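Local atomic coordinates of cell division control protein Cdc48 (PDB entry 5E7P), a protein that probably binds and hydrolyses ATP and carries two nucleotide sites, both occupied by ADP in this structure. Residues A26-S31 / V94-A99; I52-A57 / A70-P75; K240-L245 / R281-S286; S286-E291 / T317-V322. All blocks are in the same frame, centred on the assembly; numbering follows the deposited sequence.

Interaction 1. Residues A26-S31 / V94-A99; sequences ARLNTS and VRENAA
Ala26 is bound through both backbone polar atoms to the turn that leads into strand 98-104, its N giving a nearly straight bond (169°) to Ala98 O at 2.8 Å and its O accepting from Asn97 N at 2.7 Å. The second bond is more bent, 138° at the hydrogen, and the donor is tilted out of the carbonyl plane. Asn97 sits in a type II turn from Arg95 to Ala98, with the positive phi of the third turn position, and this turn delivers the chain into strand 98-104. On the apolar side, Ala26 CB packs against Val94 CG1 at 4.0 Å. Beyond the paired backbone, polar side chains lie across the outgoing end of strand 22-28. Glu96 has CG anti to its backbone N (chi1 -168°) and an extended chain, and its carboxylate reaches Leu28, with OE1 3.3 Å from Leu28 CB. A water donates to Glu96 OE1 at 2.8 Å and adds weak bonds from Leu28 N and Asn97 ND2, thereby linking the two segments where the direct backbone bonds have ended. Asn97 ND2 also lies beside the aliphatic part of Arg27, 3.7 Å from Arg27 CG, while the guanidinium leads away. The contact belongs to the Cdc48 N-terminal domain, where strand 22-28 runs between strands 98-104 and 81-84; Arg27 pairs by backbone with Ala82 and Leu84, while Ala26 and Leu28 both pack on Leu89 of helix 86-92.

Interaction 2. Residues I52-A57 / A70-P75; sequences IREWDA and AGVAGP
A type II turn from Arg53 to Asp56, in the loop joining helix 44-50 to strand 57-61 of the Cdc48 N-terminal domain, docks on Ala70 of strand 65-72. The domain's family is grouped with the double-psi beta-barrels. Both backbone polar atoms of Ala70 are used: Trp55 N donates to Ala70 O at 2.7 Å, and Ala70 N donates to Asp56 O at 2.8 Å. Two consecutive loop residues thus fix the turn against one strand residue. Within the turn, Asp56 OD2 accepts from Arg53 N at 3.2 Å, met from above the carboxylate plane, which supplements a weak backbone bond from Asp56 N to Arg53 O. Ile52 CD1 approaches Ala70 CB at 4.4 Å, and both side chains also rest on Leu47 of helix 44-50. Arg467 and Arg471, far along the chain, bind the carbonyls of Trp55 and Glu54, linking the turn to a later part of the chain; the Asp56 side chain is about 10 Å from a bound ADP. With CG anti to its backbone N (chi1 -170°) and an extended chain, Glu54 crosses Val72 at about a right angle, Val72 CG2 lying 3.6 Å from Glu54 CD. The same carboxylate leans over the neighbouring indole: Glu54 OE2 is 3.7 Å above the plane of the Trp55 ring, offset toward its rim.

Interaction 3. Residues K240-L245 / R281-S286; sequences KLDEWL and RAVCAS
Apolar packing of Leu241 and Leu245 against Val283 joins the middle of helix 237-249 to the last turn of helix 276-283, in a buried part of the first AAA ATPase region. Val283 carries most of the contact through one methyl, CG1, placed anti to the backbone N (chi1 167°). Three residues on one side of the opposing helix receive it: Leu245 CD1 at 3.7 Å, Asp242 CA at 3.8 Å and Leu241 CG at 4.0 Å. The other methyl, Val283 CG2, faces Leu241 CD2. Leu245 CD1 also reaches past the valine to Cys284 SG, 3.6 Å away, at the point where the chain leaves helical geometry. Asp242 offers its backbone and CB to the valine, while its carboxylate forms a salt bridge with Arg246, a turn further along its own helix. Ile364 of strand 361-366 touches both Leu241 and Cys284, extending the apolar cluster onto the central sheet. Helix 276-283 begins at Lys276, which binds ADP, and the Leu241 side chain is about 11 Å from the nucleotide. Helices packing on each other and on a face of the sheet, one following the P-loop, are typical of the alpha/beta/alpha fold of P-loop NTPases.

Interaction 4. Residues S286-E291 / T317-V322; sequences SRRVVE and TESGGV
Val322 O is approached by two groups of the neighbouring strand: Val290 N donates to it at 2.8 Å, and Val289 CA adds a CA-H...O contact at 3.3 Å. On the other side of the Val289-Val322 parallel bridge, Val322 N donates to Arg288 O at 3.0 Å in a nearly straight bond (176°). Gly321 CA lies 3.6 Å from the same carbonyl oxygen in a CA-H...O contact. Gly320 and Gly321 both have positive phi, a region that suits glycine; Gly320 ends helix 302-319 and turns the chain into strand 321-326. Arg288 lies across this helix end. Its CG sits between the backbone N and the carbonyl carbon (chi1 76°), and the chain bends at chi3 (-62°). Ser319 CB lies over one face of the guanidinium, 3.5 Å from Arg288 NH2, and Gly320 O is at the edge, weakly bonded to Arg288 NH2 at 3.4 Å. The same nitrogen binds Ala315 O. Arg287 takes another course: its CB packs at 4.1 Å on Val322 CG2, while its guanidinium leaves for a salt bridge with Asp250. The strands are adjacent parallel members of a beta-alpha-beta crossover. Backbone bonds set their register, and the arginine probably gains from the partial negative charge of the helix's carbonyl end.

Interactions 1 and 2 belong to one sheet of the N-terminal domain, their centres about 17 Å apart without touching; in both, a type II turn is held to a strand by a pair of backbone bonds, interaction 1 having the more exposed side chains. Interactions 3 and 4 lie in the first AAA region, centres about 41 to 55 Å from the other two. They share Ser286 and touch: Arg281 NH2 forms a 2.8 Å salt bridge with Glu291 OE1, and Cys284 packs on Val289 and Val322. Interaction 3 is buried and apolar between helices, whereas interaction 4 combines strand pairing in the sheet with a charged side chain at a helix end.

Interaction 1. Residues A26-S31 / V94-A99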
# COMPACT_ATOMS: atom_id res chain seq x y z
N ALA A 26 21.42 -6.36 22.33
CA ALA A 26 21.67 -6.30 20.89
C ALA A 26 22.85 -7.18 20.49
O ALA A 26 24.00 -6.84 20.75
CB ALA A 26 21.90 -4.87 20.45
N ARG A 27 22.56 -8.31 19.85
CA ARG A 27 23.60 -9.20 19.37
C ARG A 27 23.82 -9.04 17.87
O ARG A 27 22.88 -8.77 17.12
CB ARG A 27 23.28 -10.66 19.71
CG ARG A 27 23.11 -10.92 21.20
CD ARG A 27 23.13 -12.41 21.51
NE ARG A 27 22.37 -13.18 20.53
CZ ARG A 27 22.11 -14.48 20.64
NH1 ARG A 27 21.41 -15.10 19.70
NH2 ARG A 27 22.56 -15.16 21.69
N LEU A 28 25.06 -9.21 17.44
CA LEU A 28 25.42 -9.06 16.03
C LEU A 28 24.89 -10.21 15.19
O LEU A 28 25.20 -11.37 15.44
CB LEU A 28 26.95 -8.95 15.89
CG LEU A 28 27.56 -8.57 14.54
CD1 LEU A 28 27.85 -9.79 13.68
CD2 LEU A 28 26.68 -7.58 13.78
N ASN A 29 24.07 -9.88 14.19
CA ASN A 29 23.58 -10.88 13.25
C ASN A 29 24.73 -11.38 12.40
O ASN A 29 25.31 -10.63 11.62
CB ASN A 29 22.47 -10.28 12.37
CG ASN A 29 21.65 -11.35 11.67
OD1 ASN A 29 22.16 -12.41 11.31
ND2 ASN A 29 20.36 -11.07 11.48
N THR A 30 25.06 -12.66 12.55
CA THR A 30 26.23 -13.24 11.89
C THR A 30 25.95 -13.72 10.47
O THR A 30 26.88 -13.98 9.70
CB THR A 30 26.80 -14.41 12.72
OG1 THR A 30 25.77 -15.38 12.95
CG2 THR A 30 27.34 -13.91 14.05
N SER A 31 24.67 -13.85 10.12
CA SER A 31 24.29 -14.29 8.78
C SER A 31 24.42 -13.16 7.76
O SER A 31 23.72 -12.15 7.85
CB SER A 31 22.87 -14.85 8.78
OG SER A 31 22.49 -15.28 7.48
N VAL A 94 24.92 1.59 19.21
CA VAL A 94 24.92 0.51 20.19
C VAL A 94 26.08 -0.44 19.93
O VAL A 94 26.30 -0.89 18.81
CB VAL A 94 23.60 -0.29 20.13
CG1 VAL A 94 23.58 -1.36 21.22
CG2 VAL A 94 22.41 0.64 20.27
N ARG A 95 26.84 -0.74 20.99
CA ARG A 95 27.91 -1.73 20.91
C ARG A 95 27.32 -3.13 20.87
O ARG A 95 26.16 -3.33 21.22
CB ARG A 95 28.86 -1.59 22.10
CG ARG A 95 29.63 -0.28 22.14
CD ARG A 95 30.37 -0.11 23.46
NE ARG A 95 29.45 0.13 24.58
CZ ARG A 95 29.07 -0.81 25.45
NH1 ARG A 95 28.23 -0.50 26.43
NH2 ARG A 95 29.52 -2.05 25.34
N GLU A 96 28.13 -4.10 20.45
CA GLU A 96 27.67 -5.49 20.43
C GLU A 96 27.47 -5.99 21.85
O GLU A 96 28.25 -5.67 22.75
CB GLU A 96 28.66 -6.38 19.68
CG GLU A 96 28.12 -7.76 19.36
CD GLU A 96 29.11 -8.63 18.60
OE1 GLU A 96 28.83 -9.83 18.42
OE2 GLU A 96 30.18 -8.11 18.20
N ASN A 97 26.40 -6.76 22.05
CA ASN A 97 26.03 -7.29 23.36
C ASN A 97 25.66 -6.22 24.38
O ASN A 97 25.63 -6.48 25.59
CB ASN A 97 27.11 -8.23 23.92
CG ASN A 97 27.38 -9.41 23.01
OD1 ASN A 97 28.50 -9.60 22.54
ND2 ASN A 97 26.35 -10.22 22.77
N ALA A 98 25.39 -5.01 23.90
CA ALA A 98 24.95 -3.92 24.77
C ALA A 98 23.44 -3.77 24.74
O ALA A 98 22.74 -4.50 24.03
CB ALA A 98 25.63 -2.62 24.38
N ALA A 99 22.92 -2.82 25.51
CA ALA A 99 21.48 -2.61 25.61
C ALA A 99 20.95 -1.74 24.47
O ALA A 99 21.62 -0.79 24.06
CB ALA A 99 21.12 -2.01 26.96
O HOH W 1 26.66 -10.65 19.98

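Interaction 2. Residues I52-A57 / A70-P75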
# COMPACT_ATOMS: atom_id res chain seq x y z
N ILE A 52 2.89 -4.65 17.68
CA ILE A 52 3.14 -4.59 16.25
C ILE A 52 3.18 -5.98 15.62
O ILE A 52 3.29 -6.99 16.32
CB ILE A 52 4.48 -3.90 15.95
CG1 ILE A 52 5.63 -4.67 16.60
CG2 ILE A 52 4.45 -2.45 16.41
CD1 ILE A 52 6.98 -4.04 16.39
N ARG A 53 3.08 -6.02 14.30
CA ARG A 53 3.22 -7.27 13.56
C ARG A 53 4.60 -7.32 12.93
O ARG A 53 5.37 -6.37 13.04
CB ARG A 53 2.16 -7.37 12.46
CG ARG A 53 0.73 -7.36 12.95
CD ARG A 53 -0.23 -7.39 11.77
NE ARG A 53 -0.02 -6.25 10.89
CZ ARG A 53 -0.44 -6.18 9.63
NH1 ARG A 53 -1.09 -7.21 9.08
NH2 ARG A 53 -0.20 -5.09 8.91
N GLU A 54 4.91 -8.43 12.27
CA GLU A 54 6.13 -8.51 11.48
C GLU A 54 6.07 -7.48 10.35
O GLU A 54 4.98 -7.11 9.91
CB GLU A 54 6.28 -9.92 10.90
CG GLU A 54 7.63 -10.20 10.27
CD GLU A 54 7.68 -11.53 9.54
OE1 GLU A 54 6.61 -12.17 9.40
OE2 GLU A 54 8.78 -11.93 9.11
N TRP A 55 7.24 -7.01 9.91
CA TRP A 55 7.39 -6.01 8.85
C TRP A 55 7.07 -4.57 9.26
O TRP A 55 7.30 -3.64 8.49
CB TRP A 55 6.62 -6.38 7.57
CG TRP A 55 6.99 -7.71 6.99
CD1 TRP A 55 6.15 -8.75 6.74
CD2 TRP A 55 8.30 -8.15 6.59
NE1 TRP A 55 6.84 -9.81 6.20
CE2 TRP A 55 8.17 -9.46 6.10
CE3 TRP A 55 9.56 -7.55 6.59
CZ2 TRP A 55 9.25 -10.20 5.62
CZ3 TRP A 55 10.64 -8.28 6.12
CH2 TRP A 55 10.48 -9.59 5.64
N ASP A 56 6.53 -4.37 10.46
CA ASP A 56 6.39 -3.01 10.97
C ASP A 56 7.76 -2.48 11.38
O ASP A 56 8.63 -3.24 11.79
CB ASP A 56 5.41 -2.95 12.14
CG ASP A 56 3.96 -3.07 11.70
OD1 ASP A 56 3.69 -2.86 10.50
OD2 ASP A 56 3.10 -3.36 12.55
N ALA A 57 7.96 -1.17 11.24
CA ALA A 57 9.23 -0.56 11.60
C ALA A 57 9.31 -0.32 13.10
O ALA A 57 8.30 -0.07 13.75
CB ALA A 57 9.44 0.74 10.85
N ALA A 70 11.05 -4.65 11.49
CA ALA A 70 10.99 -5.79 12.39
C ALA A 70 10.75 -7.09 11.64
O ALA A 70 9.69 -7.28 11.04
CB ALA A 70 9.93 -5.59 13.46
N GLY A 71 11.74 -7.97 11.66
CA GLY A 71 11.59 -9.31 11.12
C GLY A 71 11.59 -10.31 12.25
O GLY A 71 12.27 -10.12 13.26
N VAL A 72 10.83 -11.39 12.10
CA VAL A 72 10.74 -12.41 13.14
C VAL A 72 12.05 -13.18 13.28
O VAL A 72 12.59 -13.68 12.29
CB VAL A 72 9.57 -13.38 12.90
CG1 VAL A 72 9.59 -14.51 13.92
CG2 VAL A 72 8.24 -12.63 12.95
N ALA A 73 12.55 -13.27 14.51
CA ALA A 73 13.79 -13.99 14.78
C ALA A 73 13.59 -15.49 14.64
O ALA A 73 12.52 -16.01 14.96
CB ALA A 73 14.30 -13.64 16.17
N GLY A 74 14.62 -16.17 14.17
CA GLY A 74 14.57 -17.62 14.05
C GLY A 74 14.65 -18.28 15.41
O GLY A 74 14.80 -17.60 16.42
N PRO A 75 14.55 -19.62 15.43
CA PRO A 75 14.66 -20.36 16.69
C PRO A 75 16.06 -20.24 17.28
O PRO A 75 17.03 -20.09 16.54
CB PRO A 75 14.38 -21.81 16.27
CG PRO A 75 14.74 -21.85 14.82
CD PRO A 75 14.36 -20.51 14.28

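Interaction 3. Residues K240-L245 / R281-S286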
# COMPACT_ATOMS: atom_id res chain seq x y z
N LYS A 240 -8.71 -0.71 -21.69
CA LYS A 240 -9.63 0.42 -21.70
C LYS A 240 -8.89 1.74 -21.91
O LYS A 240 -9.38 2.64 -22.60
CB LYS A 240 -10.45 0.46 -20.40
CG LYS A 240 -11.54 1.52 -20.39
CD LYS A 240 -12.50 1.33 -19.22
CE LYS A 240 -13.51 0.23 -19.50
NZ LYS A 240 -14.89 0.67 -19.15
N LEU A 241 -7.70 1.84 -21.32
CA LEU A 241 -6.86 3.01 -21.49
C LEU A 241 -6.43 3.15 -22.95
O LEU A 241 -6.41 4.25 -23.51
CB LEU A 241 -5.63 2.93 -20.58
CG LEU A 241 -4.60 4.06 -20.70
CD1 LEU A 241 -5.25 5.41 -20.44
CD2 LEU A 241 -3.44 3.82 -19.74
N ASP A 242 -6.07 2.02 -23.55
CA ASP A 242 -5.66 1.99 -24.95
C ASP A 242 -6.81 2.41 -25.85
O ASP A 242 -6.62 3.17 -26.80
CB ASP A 242 -5.16 0.60 -25.33
CG ASP A 242 -4.79 0.49 -26.80
OD1 ASP A 242 -3.73 1.04 -27.18
OD2 ASP A 242 -5.55 -0.14 -27.56
N GLU A 243 -8.01 1.92 -25.55
CA GLU A 243 -9.19 2.23 -26.34
C GLU A 243 -9.55 3.71 -26.25
O GLU A 243 -10.00 4.31 -27.23
CB GLU A 243 -10.37 1.33 -25.93
CG GLU A 243 -11.63 2.07 -25.51
CD GLU A 243 -12.81 1.75 -26.41
OE1 GLU A 243 -13.97 1.95 -25.97
OE2 GLU A 243 -12.59 1.31 -27.56
N TRP A 244 -9.34 4.30 -25.08
CA TRP A 244 -9.59 5.72 -24.87
C TRP A 244 -8.62 6.58 -25.69
O TRP A 244 -9.02 7.54 -26.33
CB TRP A 244 -9.46 6.08 -23.40
CG TRP A 244 -10.61 5.64 -22.55
CD1 TRP A 244 -11.84 5.23 -22.97
CD2 TRP A 244 -10.63 5.56 -21.12
NE1 TRP A 244 -12.62 4.91 -21.90
CE2 TRP A 244 -11.91 5.10 -20.74
CE3 TRP A 244 -9.69 5.84 -20.11
CZ2 TRP A 244 -12.27 4.92 -19.41
CZ3 TRP A 244 -10.05 5.65 -18.79
CH2 TRP A 244 -11.34 5.20 -18.45
N LEU A 245 -7.34 6.21 -25.63
CA LEU A 245 -6.30 6.92 -26.37
C LEU A 245 -6.53 6.88 -27.87
O LEU A 245 -6.37 7.89 -28.56
CB LEU A 245 -4.92 6.33 -26.06
CG LEU A 245 -4.17 6.89 -24.86
CD1 LEU A 245 -2.82 6.19 -24.73
CD2 LEU A 245 -3.99 8.40 -24.97
N ARG A 281 3.39 3.73 -20.01
CA ARG A 281 4.45 3.72 -21.02
C ARG A 281 4.21 2.64 -22.07
O ARG A 281 4.44 2.85 -23.26
CB ARG A 281 5.82 3.52 -20.36
CG ARG A 281 6.12 4.54 -19.27
CD ARG A 281 7.57 4.47 -18.80
NE ARG A 281 7.82 5.41 -17.72
CZ ARG A 281 7.80 5.09 -16.43
NH1 ARG A 281 7.56 3.84 -16.05
NH2 ARG A 281 8.04 6.02 -15.51
N ALA A 282 3.72 1.49 -21.62
CA ALA A 282 3.43 0.38 -22.53
C ALA A 282 2.28 0.71 -23.47
O ALA A 282 2.35 0.42 -24.67
CB ALA A 282 3.12 -0.88 -21.74
N VAL A 283 1.23 1.31 -22.93
CA VAL A 283 0.05 1.67 -23.72
C VAL A 283 0.38 2.77 -24.74
O VAL A 283 -0.14 2.77 -25.86
CB VAL A 283 -1.13 2.09 -22.81
CG1 VAL A 283 -2.24 2.75 -23.61
CG2 VAL A 283 -1.67 0.88 -22.07
N CYS A 284 1.26 3.69 -24.35
CA CYS A 284 1.62 4.81 -25.21
C CYS A 284 2.85 4.53 -26.05
O CYS A 284 3.45 5.46 -26.59
CB CYS A 284 1.88 6.06 -24.36
SG CYS A 284 0.48 6.61 -23.36
N ALA A 285 3.22 3.26 -26.17
CA ALA A 285 4.45 2.86 -26.86
C ALA A 285 4.57 3.40 -28.29
O ALA A 285 5.67 3.76 -28.72
CB ALA A 285 4.59 1.35 -26.85
N SER A 286 3.46 3.45 -29.01
CA SER A 286 3.48 3.91 -30.40
C SER A 286 3.30 5.43 -30.50
O SER A 286 3.37 5.99 -31.59
CB SER A 286 2.40 3.21 -31.22
OG SER A 286 1.10 3.57 -30.78

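Interaction 4. Residues S286-E291 / T317-V322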
# COMPACT_ATOMS: atom_id res chain seq x y z
N SER A 286 3.46 3.45 -29.01
CA SER A 286 3.48 3.91 -30.40
C SER A 286 3.30 5.43 -30.50
O SER A 286 3.37 5.99 -31.59
CB SER A 286 2.40 3.21 -31.22
OG SER A 286 1.10 3.57 -30.78
N ARG A 287 3.08 6.08 -29.36
CA ARG A 287 2.92 7.53 -29.32
C ARG A 287 4.24 8.17 -28.91
O ARG A 287 5.12 7.50 -28.36
CB ARG A 287 1.85 7.92 -28.30
CG ARG A 287 0.62 7.04 -28.30
CD ARG A 287 -0.29 7.36 -29.46
NE ARG A 287 -1.45 6.47 -29.50
CZ ARG A 287 -2.40 6.52 -30.43
NH1 ARG A 287 -2.33 7.42 -31.40
NH2 ARG A 287 -3.41 5.67 -30.39
N ARG A 288 4.39 9.46 -29.17
CA ARG A 288 5.49 10.20 -28.58
C ARG A 288 5.06 10.68 -27.20
O ARG A 288 3.97 11.24 -27.03
CB ARG A 288 5.96 11.36 -29.48
CG ARG A 288 5.06 12.59 -29.50
CD ARG A 288 5.57 13.63 -30.50
NE ARG A 288 6.90 14.12 -30.18
CZ ARG A 288 7.15 15.23 -29.48
NH1 ARG A 288 8.40 15.60 -29.25
NH2 ARG A 288 6.15 15.96 -29.01
N VAL A 289 5.90 10.44 -26.20
CA VAL A 289 5.52 10.75 -24.84
C VAL A 289 6.45 11.78 -24.21
O VAL A 289 7.67 11.62 -24.20
CB VAL A 289 5.50 9.49 -23.95
CG1 VAL A 289 5.01 9.83 -22.56
CG2 VAL A 289 4.63 8.43 -24.58
N VAL A 290 5.85 12.85 -23.70
CA VAL A 290 6.58 13.83 -22.91
C VAL A 290 6.34 13.50 -21.45
O VAL A 290 5.23 13.64 -20.94
CB VAL A 290 6.11 15.26 -23.22
CG1 VAL A 290 6.87 16.26 -22.36
CG2 VAL A 290 6.29 15.56 -24.70
N GLU A 291 7.39 13.05 -20.77
CA GLU A 291 7.25 12.55 -19.40
C GLU A 291 7.95 13.41 -18.35
O GLU A 291 9.13 13.77 -18.50
CB GLU A 291 7.75 11.11 -19.31
CG GLU A 291 7.59 10.49 -17.93
CD GLU A 291 7.96 9.01 -17.92
OE1 GLU A 291 8.10 8.45 -16.81
OE2 GLU A 291 8.10 8.42 -19.01
N THR A 317 2.69 20.05 -26.99
CA THR A 317 1.76 20.76 -27.87
C THR A 317 2.45 21.22 -29.15
O THR A 317 1.80 21.73 -30.06
CB THR A 317 1.12 21.97 -27.16
OG1 THR A 317 2.15 22.84 -26.66
CG2 THR A 317 0.24 21.52 -26.01
N GLU A 318 3.76 21.03 -29.21
CA GLU A 318 4.52 21.40 -30.40
C GLU A 318 4.34 20.37 -31.51
O GLU A 318 4.33 20.72 -32.69
CB GLU A 318 6.01 21.54 -30.07
N SER A 319 4.19 19.11 -31.14
CA SER A 319 4.06 18.04 -32.12
C SER A 319 2.86 17.14 -31.85
O SER A 319 2.44 16.37 -32.72
CB SER A 319 5.35 17.21 -32.17
OG SER A 319 5.62 16.75 -33.48
N GLY A 320 2.30 17.24 -30.65
CA GLY A 320 1.20 16.37 -30.26
C GLY A 320 1.72 15.17 -29.50
O GLY A 320 2.93 15.00 -29.35
N GLY A 321 0.81 14.32 -29.03
CA GLY A 321 1.20 13.12 -28.31
C GLY A 321 0.68 13.08 -26.89
O GLY A 321 -0.35 13.68 -26.57
N VAL A 322 1.40 12.37 -26.03
CA VAL A 322 0.96 12.17 -24.65
C VAL A 322 1.85 12.87 -23.64
O VAL A 322 3.07 12.65 -23.60
CB VAL A 322 0.89 10.67 -24.30
CG1 VAL A 322 0.44 10.48 -22.87
CG2 VAL A 322 -0.05 9.95 -25.24